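Local coordinates for uncharacterized protein (PDB 3U4Y) that is of unknown function but folds as a seven-bladed beta-propeller of the lactonase family, at residues 42-47 and 87-92; 99-104 and 131-136. All coordinates share one frame; numbering follows the deposited sequence.

Contacts 1 and 2 are two successive joints between blades of the propeller. Each blade is a four-stranded antiparallel sheet. Contact 1 sets strand 42-47 of one blade beside strand 89-91 of the next. Contact 2 sets strand 97-100 and the residues after it against strand 130-135 of the blade after that. The middle blade, strands 89-91 to 119-125, is thus common to both. Their centres lie about 8 Å apart. Strands 89-91 and 97-100 are neighbours in that sheet, and Asp-90 O lies 2.7 Å from Val-99 N, a probable hydrogen bond. Along the chain contact 1 closes before contact 2 opens, as expected when blades follow one another around a ring.

Contact 1. Residues 42-47 and 87-92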
loop_
_atom_site.group_PDB
_atom_site.type_symbol
_atom_site.label_atom_id
_atom_site.label_comp_id
_atom_site.label_asym_id
_atom_site.label_seq_id
_atom_site.Cartn_x
_atom_site.Cartn_y
_atom_site.Cartn_z
ATOM N N PHE A 42 4.648 14.633 -0.983
ATOM C CA PHE A 42 4.230 13.379 -0.328
ATOM C C PHE A 42 3.410 12.412 -1.194
ATOM O O PHE A 42 2.551 12.823 -1.973
ATOM C CB PHE A 42 3.468 13.663 0.967
ATOM C CG PHE A 42 4.335 14.168 2.089
ATOM C CD1 PHE A 42 5.624 13.691 2.260
ATOM C CD2 PHE A 42 3.853 15.126 2.976
ATOM C CE1 PHE A 42 6.416 14.160 3.295
ATOM C CE2 PHE A 42 4.639 15.601 4.007
ATOM C CZ PHE A 42 5.924 15.117 4.165
ATOM N N VAL A 43 3.675 11.117 -1.026
ATOM C CA VAL A 43 2.992 10.089 -1.805
ATOM C C VAL A 43 2.284 9.049 -0.927
ATOM O O VAL A 43 1.067 9.096 -0.788
ATOM C CB VAL A 43 3.931 9.405 -2.844
ATOM C CG1 VAL A 43 3.148 8.454 -3.714
ATOM C CG2 VAL A 43 4.629 10.453 -3.722
ATOM N N ASP A 44 3.038 8.126 -0.334
ATOM C CA ASP A 44 2.441 7.010 0.420
ATOM C C ASP A 44 2.946 6.960 1.869
ATOM O O ASP A 44 3.865 7.700 2.230
ATOM C CB ASP A 44 2.704 5.664 -0.294
ATOM C CG ASP A 44 1.714 4.567 0.107
ATOM O OD1 ASP A 44 2.115 3.375 0.175
ATOM O OD2 ASP A 44 0.528 4.894 0.340
ATOM N N THR A 45 2.328 6.096 2.684
ATOM C CA THR A 45 2.716 5.861 4.082
ATOM C C THR A 45 2.641 4.400 4.457
ATOM O O THR A 45 1.807 3.644 3.950
ATOM C CB THR A 45 1.770 6.537 5.098
ATOM O OG1 THR A 45 0.452 6.644 4.547
ATOM C CG2 THR A 45 2.260 7.881 5.485
ATOM N N ALA A 46 3.498 4.019 5.392
ATOM C CA ALA A 46 3.374 2.738 6.068
ATOM C C ALA A 46 3.283 3.038 7.547
ATOM O O ALA A 46 3.550 4.158 7.955
ATOM C CB ALA A 46 4.559 1.858 5.777
ATOM N N ILE A 47 2.869 2.044 8.325
ATOM C CA ILE A 47 2.807 2.128 9.783
ATOM C C ILE A 47 3.379 0.847 10.360
ATOM O O ILE A 47 3.486 -0.162 9.675
ATOM C CB ILE A 47 1.374 2.351 10.292
ATOM C CG1 ILE A 47 1.389 2.933 11.689
ATOM C CG2 ILE A 47 0.606 1.069 10.297
ATOM C CD1 ILE A 47 0.066 3.501 12.081
ATOM N N ALA A 87 7.837 6.258 -3.891
ATOM C CA ALA A 87 6.375 6.245 -3.853
ATOM C C ALA A 87 5.772 5.159 -2.945
ATOM O O ALA A 87 5.624 5.397 -1.756
ATOM C CB ALA A 87 5.774 6.221 -5.263
ATOM N N ASP A 88 5.400 3.991 -3.470
ATOM C CA ASP A 88 4.833 2.970 -2.582
ATOM C C ASP A 88 5.896 2.614 -1.535
ATOM O O ASP A 88 7.103 2.677 -1.814
ATOM C CB ASP A 88 4.303 1.720 -3.345
ATOM C CG ASP A 88 3.212 0.930 -2.551
ATOM O OD1 ASP A 88 2.795 1.375 -1.455
ATOM O OD2 ASP A 88 2.756 -0.137 -3.029
ATOM N N VAL A 89 5.441 2.300 -0.319
ATOM C CA VAL A 89 6.311 1.768 0.725
ATOM C C VAL A 89 5.681 0.604 1.411
ATOM O O VAL A 89 4.476 0.587 1.652
ATOM C CB VAL A 89 6.548 2.754 1.876
ATOM C CG1 VAL A 89 7.999 3.121 1.959
ATOM C CG2 VAL A 89 5.638 3.961 1.757
ATOM N N ASP A 90 6.523 -0.351 1.763
ATOM C CA ASP A 90 6.146 -1.378 2.713
ATOM C C ASP A 90 7.237 -1.490 3.751
ATOM O O ASP A 90 8.375 -1.110 3.499
ATOM C CB ASP A 90 5.942 -2.731 2.034
ATOM C CG ASP A 90 4.785 -3.510 2.638
ATOM O OD1 ASP A 90 3.951 -2.881 3.337
ATOM O OD2 ASP A 90 4.704 -4.742 2.412
ATOM N N ILE A 91 6.872 -2.001 4.920
ATOM C CA ILE A 91 7.824 -2.292 5.977
ATOM C C ILE A 91 7.974 -3.795 6.072
ATOM O O ILE A 91 7.019 -4.530 5.816
ATOM C CB ILE A 91 7.318 -1.791 7.316
ATOM C CG1 ILE A 91 6.336 -0.641 7.093
ATOM C CG2 ILE A 91 8.486 -1.409 8.188
ATOM C CD1 ILE A 91 6.666 0.640 7.822
ATOM N N THR A 92 9.170 -4.251 6.423
ATOM C CA THR A 92 9.394 -5.661 6.649
ATOM C C THR A 92 8.535 -6.050 7.827
ATOM O O THR A 92 8.151 -5.180 8.619
ATOM C CB THR A 92 10.845 -5.916 6.980
ATOM O OG1 THR A 92 11.262 -4.979 7.972
ATOM C CG2 THR A 92 11.693 -5.739 5.756
#
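Strands 42-47 and 89-91 run nearly parallel, 10° apart, with their axes 6.2 Å apart at closest approach. They belong to different sheets, so side chains rather than backbone pairing fill the gap. At one end Val-43 holds CG1 anti to its backbone N, and this methyl packs on Ala-87 CB at 3.8 Å. Next comes Asp-44, whose CB rests against Ala-87 O at 3.3 Å. Its carboxylate lies alongside that of Asp-88. Both aspartates hold CG anti to the backbone N, and their carboxylate planes are turned 56° apart. Asp-44 OD1 and Asp-88 OD1 are modelled 2.7 Å apart. The other oxygen of Asp-88, OD2, accepts a hydrogen bond from Ile-133 N. Asp-88 OD1 also takes a weak bond from Val-89 N. From Val-89 onward the touching side chains are mostly apolar. Val-89 CG2 lies against Asp-44 CB at 4.0 Å. Further along, the end of Ile-91 lies beside the methyl of Ala-46, and its CD1 is 3.8 Å from Ile-47 O. An alanine at Ile-91 would remove CD1 from beside Ile-47 O and would probably loosen this end of the joint, with loss of packing on Phe-115. Thr-57, on the adjoining strand 53-58, ties the two blades together: its OG1 is hydrogen-bonded to both Asp-44 N and Ala-87 O. Strand 11-16 of the preceding blade packs against strand 42-47 through Thr-45 and Ile-47, whose side chains point away from strand 89-91.

Contact 2. Residues 99-104 and 131-136; sequences VTVTGL and VGIAIS
No ring takes part here; the flat groups are peptide planes. Ile-133 CD1 stands above the peptide joining Val-99 to Thr-100, with Val-99 O 3.9 Å away. Val-101 CG1 lies off one face of the peptide between Val-131 and Gly-132, displaced past the N-H side of Gly-132, at 4.2 Å from Gly-132 N. Side chains meet between these two points. Val-99 has CG1 anti to its backbone N, and this methyl meets Ile-133 CD1 at 3.4 Å. The two side chains cross at about a right angle. The other branch, Val-99 CG2, touches Ile-135 CD1 at 3.8 Å, so Val-99 straddles the tips of two isoleucines. Ile-133 is extended, with chi1 -168° and chi2 178°, which carries CD1 across to Val-99. Nearer its backbone, Ile-133 CB packs on Val-101 CG2 at 3.9 Å. These two side chains slide past each other in opposite directions, so a methyl of Val-101 lies along the flank of Ile-133. Gly-132 has a positive phi of 79°, which favours glycine at this point. Met-110 on strand 109-114 touches Val-99, Val-101 and Ile-133. On strand 142-147, beside 130-135 in its sheet, Ile-145 touches Val-101 and Ile-143 touches Ile-133. Asp-88 OD2 and Asp-90 OD2, from the blade of 97-100, accept hydrogen bonds from Ile-133 N and Ile-135 N. The joint is therefore a buried hydrophobic seam between adjacent propeller blades. Its branched aliphatic side chains hold the blades by shape and burial, while the aspartates satisfy backbone N-H groups of strand 130-135.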
loop_
_atom_site.group_PDB
_atom_site.type_symbol
_atom_site.label_atom_id
_atom_site.label_comp_id
_atom_site.label_asym_id
_atom_site.label_seq_id
_atom_site.Cartn_x
_atom_site.Cartn_y
_atom_site.Cartn_z
ATOM N N VAL A 99 10.895 -0.277 2.819
ATOM C CA VAL A 99 11.382 -0.401 1.449
ATOM C C VAL A 99 10.535 0.404 0.479
ATOM O O VAL A 99 9.298 0.397 0.554
ATOM C CB VAL A 99 11.460 -1.847 0.985
ATOM C CG1 VAL A 99 12.025 -1.884 -0.388
ATOM C CG2 VAL A 99 12.347 -2.647 1.903
ATOM N N THR A 100 11.219 1.101 -0.426
ATOM C CA THR A 100 10.568 2.069 -1.290
ATOM C C THR A 100 10.822 1.808 -2.757
ATOM O O THR A 100 11.897 1.373 -3.165
ATOM C CB THR A 100 11.068 3.478 -1.007
ATOM O OG1 THR A 100 11.476 3.565 0.358
ATOM C CG2 THR A 100 9.976 4.483 -1.276
ATOM N N VAL A 101 9.821 2.116 -3.557
ATOM C CA VAL A 101 9.927 1.916 -4.975
ATOM C C VAL A 101 9.793 3.267 -5.685
ATOM O O VAL A 101 9.289 4.242 -5.117
ATOM C CB VAL A 101 8.893 0.858 -5.421
ATOM C CG1 VAL A 101 8.165 1.260 -6.707
ATOM C CG2 VAL A 101 9.579 -0.485 -5.550
ATOM N N THR A 102 10.259 3.323 -6.924
ATOM C CA THR A 102 10.324 4.573 -7.660
ATOM C C THR A 102 8.981 5.261 -7.863
ATOM O O THR A 102 7.927 4.619 -7.843
ATOM C CB THR A 102 10.927 4.345 -9.033
ATOM O OG1 THR A 102 11.325 5.601 -9.595
ATOM C CG2 THR A 102 9.911 3.675 -9.921
ATOM N N GLY A 103 9.051 6.581 -8.053
ATOM C CA GLY A 103 7.919 7.404 -8.445
ATOM C C GLY A 103 8.142 7.945 -9.859
ATOM O O GLY A 103 8.811 7.311 -10.678
ATOM N N LEU A 104 7.604 9.125 -10.151
ATOM C CA LEU A 104 7.658 9.659 -11.506
ATOM C C LEU A 104 9.064 9.974 -12.019
ATOM O O LEU A 104 9.412 9.581 -13.134
ATOM C CB LEU A 104 6.772 10.896 -11.638
ATOM C CG LEU A 104 6.077 11.154 -12.981
ATOM C CD1 LEU A 104 5.949 12.643 -13.210
ATOM C CD2 LEU A 104 6.805 10.502 -14.141
ATOM N N VAL A 131 5.906 -0.145 -10.783
ATOM C CA VAL A 131 5.039 0.474 -9.774
ATOM C C VAL A 131 4.530 -0.549 -8.755
ATOM O O VAL A 131 4.359 -1.727 -9.069
ATOM C CB VAL A 131 3.834 1.227 -10.379
ATOM C CG1 VAL A 131 4.309 2.148 -11.461
ATOM C CG2 VAL A 131 2.812 0.269 -10.932
ATOM N N GLY A 132 4.284 -0.079 -7.541
ATOM C CA GLY A 132 3.813 -0.929 -6.471
ATOM C C GLY A 132 4.912 -1.746 -5.819
ATOM O O GLY A 132 5.855 -2.189 -6.482
ATOM N N ILE A 133 4.795 -1.926 -4.505
ATOM C CA ILE A 133 5.685 -2.820 -3.769
ATOM C C ILE A 133 4.903 -3.587 -2.712
ATOM O O ILE A 133 3.867 -3.128 -2.201
ATOM C CB ILE A 133 6.912 -2.089 -3.143
ATOM C CG1 ILE A 133 7.957 -3.083 -2.658
ATOM C CG2 ILE A 133 6.516 -1.225 -1.983
ATOM C CD1 ILE A 133 9.177 -2.419 -2.093
ATOM N N ALA A 134 5.398 -4.780 -2.420
ATOM C CA ALA A 134 4.812 -5.620 -1.402
ATOM C C ALA A 134 5.897 -6.512 -0.812
ATOM O O ALA A 134 6.680 -7.133 -1.538
ATOM C CB ALA A 134 3.686 -6.450 -1.982
ATOM N N ILE A 135 5.948 -6.558 0.513
ATOM C CA ILE A 135 6.874 -7.443 1.209
ATOM C C ILE A 135 6.116 -8.575 1.901
ATOM O O ILE A 135 5.135 -8.328 2.613
ATOM C CB ILE A 135 7.726 -6.654 2.226
ATOM C CG1 ILE A 135 8.395 -5.471 1.520
ATOM C CG2 ILE A 135 8.754 -7.550 2.896
ATOM C CD1 ILE A 135 9.108 -4.511 2.434
ATOM N N SER A 136 6.549 -9.816 1.690
ATOM C CA SER A 136 5.874 -10.930 2.349
ATOM C C SER A 136 5.999 -10.907 3.883
ATOM O O SER A 136 7.099 -10.720 4.443
ATOM C CB SER A 136 6.354 -12.271 1.804
ATOM O OG SER A 136 7.729 -12.450 2.074
#